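PDB 3FNR: arginyl-tRNA synthetase from Campylobacter jejuni, which catalyses the ATP-dependent joining of L-arginine to tRNA(Arg), releasing AMP and diphosphate, as a monomeric class I aminoacyl-tRNA synthetase. Local coordinates for residues Ala352-Lys357 with Asp427-Phe432; Leu11-Leu16 with Asp360-Asp365; Val374-Glu379 with Ser433-Ser438. The protein carries 1 engineered substitution. All coordinates share one frame; numbering follows the deposited sequence.

How the contacts relate
All three contacts lie in the helical region containing the DALR anticodon-binding domain, 28 to 36 Å from the centre of the chain, with their own centres about 12 to 13 Å apart. Helix 425-445 connects them: contact 1 uses its first turns, contact 3 the turns that follow, and K430 of contact 1 reaches both segments of contact 2. Along the chain, 11-16 comes first; next come 352-357 at the end of helix 336-353, the loop 360-365, and 374-379 on helix 371-381, with 427-432 and 433-438 last. Helix 5-17, near the N-terminus, is thereby packed against the C-terminal helical domain.

Contact 1 (Ala352-Lys357 with Asp427-Phe432); sequences AKAGKK and DLLKLF. With SO4 (sulfate ion), chain D.
A354 and K356 meet L429 in a small, mainly apolar contact within the DALR anticodon-binding domain, where the C-terminal end of helix 336-353 and the loop after it lie beside an early turn of helix 425-445. Only 89 Å² is buried, and one methyl group does the touching on the helix 425-445 side. CD1 of L429 lies 4.0 Å from CB of A354, and the same CD1 is also 4.0 Å from CD of K356. The torsions of L429 explain this reach: CG is anti to the carbonyl carbon (chi1 -71°), and CD1 continues the extended line. The side chain of K356 passes across the leucine at about a right angle, offering its aliphatic middle while its amino end continues to a salt bridge with E425 and a hydrogen bond to N426.

The chain turns sharply between the two touching residues. G355, with positive phi, is the C' residue of a Schellman motif, in which K356 N bonds to F351 O. A weak bond of 3.2 Å from G355 N to A352 O accompanies it. This reversal brings A354 and K356 to the same methyl. V350, F351 and V361 also pack on L429, so the leucine is buried among more than this pair of segments.

Away from the leucine, K353 stretches fully extended to a sulfate ion, probably from the crystallisation liquor. Its NZ is 3.2 Å from sulfate O4 and makes a weak bond of 3.5 Å to sulfate O2; the ion is also hydrogen-bonded to the Y414 hydroxyl and the backbone nitrogens of V419 and V420. The two lysines thus divide their roles: K356 combines an apolar stem with a charge paired near the start of helix 425-445, whereas K353 helps hold the sulfate found beside the contact in this crystal.

Contact 2 (Leu11-Leu16 with Asp360-Asp365); sequences LANQAL and DVMKAD
N13 and L16, one turn apart on helix 5-17, face M362 in the loop that follows helix 336-353, and 158 Å² is buried between the two segments. The apolar part belongs to L16 and the thioether. SD of M362 lies 3.7 Å from CB of L16, and its methyl CE packs 3.9 Å from that same CB. The two side chains slide past each other in opposite directions, which brings the sulfur over the root of the leucine, with L16 CD1 farther off at 4.2 Å from SD. M362 gets there by folding: its CG is anti to the backbone N (chi1 -170°), after which bends at chi2 (78°) and chi3 (82°) bring the sulfur against L16 and turn the methyl along the helix toward its C-terminal end, where CE comes within 3.7 Å of L16 O.

The polar part is indirect. No hydrogen bond joins the segments directly, but one water spans them, accepting from N13 ND2 at 3.0 Å and donating to A364 O at 2.9 Å. The carboxamide therefore has its nitrogen side committed to the water, while OD1 accepts a hydrogen bond from K430. That oxygen is 3.6 Å from M362 O; both are hydrogen-bonded to the K430 ammonium group, which is consistent with their closeness and which also binds A364 O and N9 OD1. The positive charge probably offsets the repulsion among these oxygens. A type I turn from V361 to A364, closed by a 3.2 Å bond from A364 N to V361 O, presents the M362 and A364 carbonyls to the lysine.

Helix 425-445 underlies both partners: A364 of the loop rests on D427 at an earlier turn, while A15 and L16 of helix 5-17 rest on L434 and S433 at the following ones.

Contact 3 (Val374-Glu379 with Ser433-Ser438); sequences VNLLFE and SLVALS
Around L377 and V435, whose CA atoms are 7.5 Å apart, helices 371-381 and 425-445 run in the same general direction and pack through two pairs of aliphatic side chains. In one pair, CD1 of L377 meets CD2 of L434 at 3.6 Å, methyl against methyl, with the side chains crossing at a slant. In the other, CG2 of V435 comes 4.0 Å from CG of L376, and here the branches cross at about a right angle.

The three leucines share one shape: CG lies anti to the backbone N and chi2 is close to 60°. For L376 and L377 this matters, since their CB atoms do not point straight at the partner helix; the anti setting of CG (chi1 -170° in L376) carries the branched ends across to it. V435, by contrast, uses CG2, the methyl beside its own backbone N, to meet L376. All four residues are buried, and the 158 Å² interface contains no hydrogen bond, so van der Waals packing alone joins the two segments. One turn further along, S438 adds a polar link to helix 371-381, its OG bonding to A380 O.

The pair sits inside the helical bundle of the anticodon-binding domain. Helix 5-17 covers one flank, with L8 on L377. Helix 398-416 supplies N409 against L376, and helix 336-353 brings I347 against V435. From the preceding turn of helix 425-445, L431 packs on both L376 and L377, extending the apolar seam between the two helices.

Contact 1 (Ala352-Lys357 with Asp427-Phe432)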
loop_
_atom_site.group_PDB
_atom_site.type_symbol
_atom_site.label_atom_id
_atom_site.label_comp_id
_atom_site.label_asym_id
_atom_site.label_seq_id
_atom_site.Cartn_x
_atom_site.Cartn_y
_atom_site.Cartn_z
ATOM N N ALA A 352 -0.856 1.682 35.326
ATOM C CA ALA A 352 0.300 2.155 36.076
ATOM C C ALA A 352 -0.158 2.818 37.370
ATOM O O ALA A 352 0.474 2.651 38.414
ATOM C CB ALA A 352 1.115 3.126 35.235
ATOM N N LYS A 353 -1.265 3.554 37.284
ATOM C CA LYS A 353 -1.891 4.205 38.433
ATOM C C LYS A 353 -2.360 3.180 39.474
ATOM O O LYS A 353 -2.178 3.382 40.679
ATOM C CB LYS A 353 -3.057 5.073 37.958
ATOM C CG LYS A 353 -3.749 5.898 39.027
ATOM C CD LYS A 353 -4.910 6.704 38.433
ATOM C CE LYS A 353 -5.729 7.401 39.521
ATOM N NZ LYS A 353 -6.557 8.522 38.985
ATOM N N ALA A 354 -2.934 2.076 38.999
ATOM C CA ALA A 354 -3.420 1.003 39.864
ATOM C C ALA A 354 -2.298 0.107 40.391
ATOM O O ALA A 354 -2.528 -0.708 41.285
ATOM C CB ALA A 354 -4.459 0.163 39.127
ATOM N N GLY A 355 -1.097 0.253 39.830
ATOM C CA GLY A 355 0.050 -0.581 40.190
ATOM C C GLY A 355 -0.171 -2.042 39.842
ATOM O O GLY A 355 0.156 -2.939 40.630
ATOM N N LYS A 356 -0.749 -2.278 38.665
ATOM C CA LYS A 356 -1.072 -3.634 38.227
ATOM C C LYS A 356 -0.620 -3.928 36.800
ATOM O O LYS A 356 -0.552 -3.031 35.953
ATOM C CB LYS A 356 -2.569 -3.904 38.386
ATOM C CG LYS A 356 -2.989 -4.234 39.807
ATOM C CD LYS A 356 -4.500 -4.291 39.944
ATOM C CE LYS A 356 -4.908 -4.665 41.358
ATOM N NZ LYS A 356 -6.349 -4.394 41.613
ATOM N N LYS A 357 -0.290 -5.192 36.555
ATOM C CA LYS A 357 -0.038 -5.681 35.205
ATOM C C LYS A 357 -1.287 -6.397 34.712
ATOM O O LYS A 357 -2.162 -6.761 35.510
ATOM C CB LYS A 357 1.171 -6.619 35.174
ATOM C CG LYS A 357 2.523 -5.913 35.273
ATOM C CD LYS A 357 3.689 -6.908 35.272
ATOM C CE LYS A 357 4.006 -7.425 33.864
ATOM N NZ LYS A 357 5.133 -8.404 33.847
ATOM N N ASP A 427 -12.264 -5.944 37.079
ATOM C CA ASP A 427 -13.223 -6.105 35.980
ATOM C C ASP A 427 -13.031 -5.029 34.925
ATOM O O ASP A 427 -12.965 -5.320 33.724
ATOM C CB ASP A 427 -14.661 -6.034 36.506
ATOM C CG ASP A 427 -15.239 -7.398 36.860
ATOM O OD1 ASP A 427 -14.532 -8.419 36.751
ATOM O OD2 ASP A 427 -16.426 -7.454 37.239
ATOM N N LEU A 428 -12.933 -3.786 35.384
ATOM C CA LEU A 428 -12.746 -2.637 34.501
ATOM C C LEU A 428 -11.378 -2.654 33.824
ATOM O O LEU A 428 -11.279 -2.415 32.627
ATOM C CB LEU A 428 -12.961 -1.334 35.265
ATOM C CG LEU A 428 -14.379 -1.133 35.815
ATOM C CD1 LEU A 428 -14.411 0.019 36.815
ATOM C CD2 LEU A 428 -15.360 -0.889 34.687
ATOM N N LEU A 429 -10.334 -2.949 34.590
ATOM C CA LEU A 429 -8.995 -3.096 34.030
ATOM C C LEU A 429 -8.923 -4.195 32.966
ATOM O O LEU A 429 -8.339 -3.979 31.905
ATOM C CB LEU A 429 -7.966 -3.342 35.134
ATOM C CG LEU A 429 -7.652 -2.140 36.031
ATOM C CD1 LEU A 429 -6.701 -2.548 37.149
ATOM C CD2 LEU A 429 -7.082 -0.966 35.234
ATOM N N LYS A 430 -9.527 -5.353 33.241
ATOM C CA LYS A 430 -9.522 -6.470 32.287
ATOM C C LYS A 430 -10.242 -6.072 30.998
ATOM O O LYS A 430 -9.758 -6.355 29.895
ATOM C CB LYS A 430 -10.156 -7.723 32.885
ATOM C CG LYS A 430 -9.942 -8.991 32.050
ATOM C CD LYS A 430 -10.718 -10.173 32.617
ATOM C CE LYS A 430 -10.771 -11.333 31.645
ATOM N NZ LYS A 430 -11.345 -12.549 32.290
ATOM N N LEU A 431 -11.383 -5.402 31.156
ATOM C CA LEU A 431 -12.088 -4.815 30.040
ATOM C C LEU A 431 -11.132 -3.934 29.243
ATOM O O LEU A 431 -10.998 -4.112 28.035
ATOM C CB LEU A 431 -13.284 -3.989 30.521
ATOM C CG LEU A 431 -14.029 -3.193 29.445
ATOM C CD1 LEU A 431 -14.584 -4.108 28.384
ATOM C CD2 LEU A 431 -15.147 -2.370 30.037
ATOM N N PHE A 432 -10.457 -3.019 29.936
ATOM C CA PHE A 432 -9.557 -2.055 29.302
ATOM C C PHE A 432 -8.413 -2.751 28.577
ATOM O O PHE A 432 -8.028 -2.327 27.486
ATOM C CB PHE A 432 -9.006 -1.061 30.331
ATOM C CG PHE A 432 -9.997 -0.004 30.769
ATOM C CD1 PHE A 432 -9.545 1.143 31.406
ATOM C CD2 PHE A 432 -11.367 -0.143 30.541
ATOM C CE1 PHE A 432 -10.432 2.120 31.823
ATOM C CE2 PHE A 432 -12.269 0.829 30.963
ATOM C CZ PHE A 432 -11.800 1.962 31.601
HETATM S S SO4 D . -9.558 6.661 37.620
HETATM O O1 SO4 D . -9.166 5.437 38.295
HETATM O O2 SO4 D . -8.559 6.969 36.603
HETATM O O3 SO4 D . -10.871 6.509 37.012
HETATM O O4 SO4 D . -9.634 7.743 38.592
#

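Contact 2 (Leu11-Leu16 with Asp360-Asp365)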
loop_
_atom_site.group_PDB
_atom_site.type_symbol
_atom_site.label_atom_id
_atom_site.label_comp_id
_atom_site.label_asym_id
_atom_site.label_seq_id
_atom_site.Cartn_x
_atom_site.Cartn_y
_atom_site.Cartn_z
ATOM N N LEU A 11 -14.137 -15.777 25.879
ATOM C CA LEU A 11 -13.466 -15.208 24.702
ATOM C C LEU A 11 -12.380 -14.212 25.095
ATOM O O LEU A 11 -11.301 -14.192 24.492
ATOM C CB LEU A 11 -14.476 -14.543 23.759
ATOM C CG LEU A 11 -15.476 -15.430 23.004
ATOM C CD1 LEU A 11 -16.230 -14.602 21.975
ATOM C CD2 LEU A 11 -14.796 -16.620 22.320
ATOM N N ALA A 12 -12.663 -13.400 26.115
ATOM C CA ALA A 12 -11.687 -12.451 26.653
ATOM C C ALA A 12 -10.473 -13.181 27.206
ATOM O O ALA A 12 -9.339 -12.791 26.934
ATOM C CB ALA A 12 -12.315 -11.570 27.711
ATOM N N ASN A 13 -10.711 -14.264 27.943
ATOM C CA ASN A 13 -9.624 -15.082 28.477
ATOM C C ASN A 13 -8.758 -15.702 27.386
ATOM O O ASN A 13 -7.542 -15.755 27.525
ATOM C CB ASN A 13 -10.165 -16.176 29.392
ATOM C CG ASN A 13 -10.499 -15.666 30.782
ATOM O OD1 ASN A 13 -9.992 -14.633 31.222
ATOM N ND2 ASN A 13 -11.349 -16.402 31.487
ATOM N N GLN A 14 -9.385 -16.156 26.305
ATOM C CA GLN A 14 -8.658 -16.749 25.177
ATOM C C GLN A 14 -7.810 -15.722 24.438
ATOM O O GLN A 14 -6.669 -16.002 24.062
ATOM C CB GLN A 14 -9.626 -17.424 24.211
ATOM C CG GLN A 14 -10.241 -18.703 24.777
ATOM C CD GLN A 14 -11.530 -19.102 24.085
ATOM O OE1 GLN A 14 -12.392 -19.752 24.686
ATOM N NE2 GLN A 14 -11.673 -18.713 22.816
ATOM N N ALA A 15 -8.384 -14.537 24.247
ATOM C CA ALA A 15 -7.709 -13.418 23.620
ATOM C C ALA A 15 -6.504 -12.962 24.431
ATOM O O ALA A 15 -5.436 -12.714 23.879
ATOM C CB ALA A 15 -8.683 -12.267 23.445
ATOM N N LEU A 16 -6.679 -12.860 25.747
ATOM C CA LEU A 16 -5.637 -12.316 26.616
ATOM C C LEU A 16 -4.533 -13.318 26.989
ATOM O O LEU A 16 -3.424 -12.910 27.339
ATOM C CB LEU A 16 -6.252 -11.694 27.875
ATOM C CG LEU A 16 -7.195 -10.502 27.681
ATOM C CD1 LEU A 16 -8.008 -10.286 28.950
ATOM C CD2 LEU A 16 -6.438 -9.238 27.287
ATOM N N ASP A 360 -2.482 -9.621 36.352
ATOM C CA ASP A 360 -3.032 -9.558 37.711
ATOM C C ASP A 360 -4.563 -9.449 37.727
ATOM O O ASP A 360 -5.198 -9.727 38.751
ATOM C CB ASP A 360 -2.439 -8.378 38.492
ATOM C CG ASP A 360 -0.911 -8.370 38.504
ATOM O OD1 ASP A 360 -0.334 -7.295 38.780
ATOM O OD2 ASP A 360 -0.284 -9.424 38.243
ATOM N N VAL A 361 -5.143 -9.041 36.596
ATOM C CA VAL A 361 -6.579 -8.764 36.491
ATOM C C VAL A 361 -7.306 -9.817 35.661
ATOM O O VAL A 361 -8.521 -9.743 35.479
ATOM C CB VAL A 361 -6.850 -7.352 35.905
ATOM C CG1 VAL A 361 -6.097 -6.290 36.693
ATOM C CG2 VAL A 361 -6.464 -7.283 34.428
ATOM N N MET A 362 -6.539 -10.789 35.172
ATOM C CA MET A 362 -7.015 -11.895 34.339
ATOM C C MET A 362 -8.120 -12.720 35.001
ATOM O O MET A 362 -9.088 -13.122 34.345
ATOM C CB MET A 362 -5.828 -12.810 34.012
ATOM C CG MET A 362 -6.103 -13.865 32.957
ATOM S SD MET A 362 -6.078 -13.180 31.301
ATOM C CE MET A 362 -4.316 -13.171 30.967
ATOM N N LYS A 363 -7.959 -12.948 36.303
ATOM C CA LYS A 363 -8.885 -13.731 37.132
ATOM C C LYS A 363 -10.283 -13.132 37.303
ATOM O O LYS A 363 -11.187 -13.816 37.782
ATOM C CB LYS A 363 -8.265 -13.984 38.516
ATOM C CG LYS A 363 -7.312 -12.875 39.014
ATOM C CD LYS A 363 -8.029 -11.728 39.736
ATOM C CE LYS A 363 -7.852 -11.795 41.255
ATOM N NZ LYS A 363 -8.766 -12.774 41.914
ATOM N N ALA A 364 -10.454 -11.864 36.936
ATOM C CA ALA A 364 -11.763 -11.212 36.980
ATOM C C ALA A 364 -12.707 -11.844 35.965
ATOM O O ALA A 364 -12.261 -12.319 34.923
ATOM C CB ALA A 364 -11.618 -9.743 36.724
ATOM N N ASP A 365 -14.003 -11.864 36.273
ATOM C CA ASP A 365 -14.960 -12.571 35.425
ATOM C C ASP A 365 -15.874 -11.665 34.599
ATOM O O ASP A 365 -16.677 -12.159 33.802
ATOM C CB ASP A 365 -15.782 -13.569 36.246
ATOM C CG ASP A 365 -16.488 -12.927 37.433
ATOM O OD1 ASP A 365 -16.878 -11.738 37.361
ATOM O OD2 ASP A 365 -16.663 -13.632 38.449
HETATM O O HOH W 1 -12.160 -15.103 34.110
#

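Contact 3 (Val374-Glu379 with Ser433-Ser438)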
loop_
_atom_site.group_PDB
_atom_site.type_symbol
_atom_site.label_atom_id
_atom_site.label_comp_id
_atom_site.label_asym_id
_atom_site.label_seq_id
_atom_site.Cartn_x
_atom_site.Cartn_y
_atom_site.Cartn_z
ATOM N N VAL A 374 -20.480 -3.896 28.787
ATOM C CA VAL A 374 -20.713 -5.092 27.971
ATOM C C VAL A 374 -20.662 -4.763 26.470
ATOM O O VAL A 374 -20.090 -5.525 25.689
ATOM C CB VAL A 374 -22.039 -5.813 28.330
ATOM C CG1 VAL A 374 -22.225 -7.084 27.481
ATOM C CG2 VAL A 374 -22.072 -6.181 29.823
ATOM N N ASN A 375 -21.238 -3.623 26.080
ATOM C CA ASN A 375 -21.155 -3.161 24.688
ATOM C C ASN A 375 -19.706 -2.987 24.249
ATOM O O ASN A 375 -19.329 -3.414 23.163
ATOM C CB ASN A 375 -21.882 -1.828 24.494
ATOM C CG ASN A 375 -23.393 -1.952 24.583
ATOM O OD1 ASN A 375 -23.957 -3.049 24.545
ATOM N ND2 ASN A 375 -24.060 -0.812 24.688
ATOM N N LEU A 376 -18.908 -2.370 25.117
ATOM C CA LEU A 376 -17.510 -2.087 24.836
ATOM C C LEU A 376 -16.709 -3.370 24.779
ATOM O O LEU A 376 -15.803 -3.496 23.957
ATOM C CB LEU A 376 -16.936 -1.133 25.882
ATOM C CG LEU A 376 -15.551 -0.517 25.658
ATOM C CD1 LEU A 376 -15.498 0.329 24.396
ATOM C CD2 LEU A 376 -15.177 0.312 26.877
ATOM N N LEU A 377 -17.057 -4.314 25.653
ATOM C CA LEU A 377 -16.482 -5.656 25.637
ATOM C C LEU A 377 -16.792 -6.358 24.320
ATOM O O LEU A 377 -15.885 -6.888 23.671
ATOM C CB LEU A 377 -17.015 -6.474 26.820
ATOM C CG LEU A 377 -16.766 -7.983 26.918
ATOM C CD1 LEU A 377 -15.292 -8.297 27.014
ATOM C CD2 LEU A 377 -17.501 -8.554 28.126
ATOM N N PHE A 378 -18.067 -6.347 23.930
ATOM C CA PHE A 378 -18.479 -6.917 22.651
ATOM C C PHE A 378 -17.711 -6.279 21.506
ATOM O O PHE A 378 -17.202 -6.987 20.637
ATOM C CB PHE A 378 -19.979 -6.749 22.395
ATOM C CG PHE A 378 -20.415 -7.285 21.048
ATOM C CD1 PHE A 378 -20.643 -8.649 20.870
ATOM C CD2 PHE A 378 -20.567 -6.432 19.952
ATOM C CE1 PHE A 378 -21.028 -9.156 19.624
ATOM C CE2 PHE A 378 -20.950 -6.927 18.703
ATOM C CZ PHE A 378 -21.185 -8.293 18.542
ATOM N N GLU A 379 -17.643 -4.948 21.521
ATOM C CA GLU A 379 -16.964 -4.173 20.491
ATOM C C GLU A 379 -15.497 -4.582 20.386
ATOM O O GLU A 379 -14.980 -4.755 19.283
ATOM C CB GLU A 379 -17.090 -2.672 20.784
ATOM C CG GLU A 379 -16.800 -1.764 19.586
ATOM C CD GLU A 379 -17.093 -0.291 19.863
ATOM O OE1 GLU A 379 -17.260 0.480 18.893
ATOM O OE2 GLU A 379 -17.167 0.102 21.046
ATOM N N SER A 433 -7.903 -3.834 29.167
ATOM C CA SER A 433 -6.776 -4.575 28.595
ATOM C C SER A 433 -7.159 -5.183 27.260
ATOM O O SER A 433 -6.328 -5.298 26.360
ATOM C CB SER A 433 -6.280 -5.664 29.543
ATOM O OG SER A 433 -7.166 -6.764 29.562
ATOM N N LEU A 434 -8.432 -5.539 27.134
ATOM C CA LEU A 434 -8.950 -6.072 25.891
ATOM C C LEU A 434 -9.162 -4.992 24.820
ATOM O O LEU A 434 -8.919 -5.238 23.639
ATOM C CB LEU A 434 -10.235 -6.833 26.168
ATOM C CG LEU A 434 -10.740 -7.756 25.070
ATOM C CD1 LEU A 434 -9.770 -8.906 24.803
ATOM C CD2 LEU A 434 -12.057 -8.267 25.531
ATOM N N VAL A 435 -9.613 -3.810 25.234
ATOM C CA VAL A 435 -9.733 -2.645 24.341
ATOM C C VAL A 435 -8.354 -2.228 23.806
ATOM O O VAL A 435 -8.187 -2.000 22.610
ATOM C CB VAL A 435 -10.433 -1.450 25.043
ATOM C CG1 VAL A 435 -10.526 -0.231 24.128
ATOM C CG2 VAL A 435 -11.837 -1.856 25.522
ATOM N N ALA A 436 -7.368 -2.163 24.697
ATOM C CA ALA A 436 -5.996 -1.867 24.310
ATOM C C ALA A 436 -5.477 -2.872 23.276
ATOM O O ALA A 436 -4.764 -2.492 22.347
ATOM C CB ALA A 436 -5.090 -1.840 25.535
ATOM N N LEU A 437 -5.867 -4.136 23.432
ATOM C CA LEU A 437 -5.419 -5.207 22.551
ATOM C C LEU A 437 -6.014 -5.097 21.148
ATOM O O LEU A 437 -5.302 -5.298 20.166
ATOM C CB LEU A 437 -5.711 -6.579 23.169
ATOM C CG LEU A 437 -5.341 -7.841 22.373
ATOM C CD1 LEU A 437 -3.840 -7.921 22.073
ATOM C CD2 LEU A 437 -5.830 -9.088 23.075
ATOM N N SER A 438 -7.303 -4.764 21.063
ATOM C CA SER A 438 -7.970 -4.522 19.783
ATOM C C SER A 438 -7.395 -3.310 19.055
ATOM O O SER A 438 -7.241 -3.339 17.835
ATOM C CB SER A 438 -9.467 -4.336 19.986
ATOM O OG SER A 438 -10.042 -5.532 20.480
#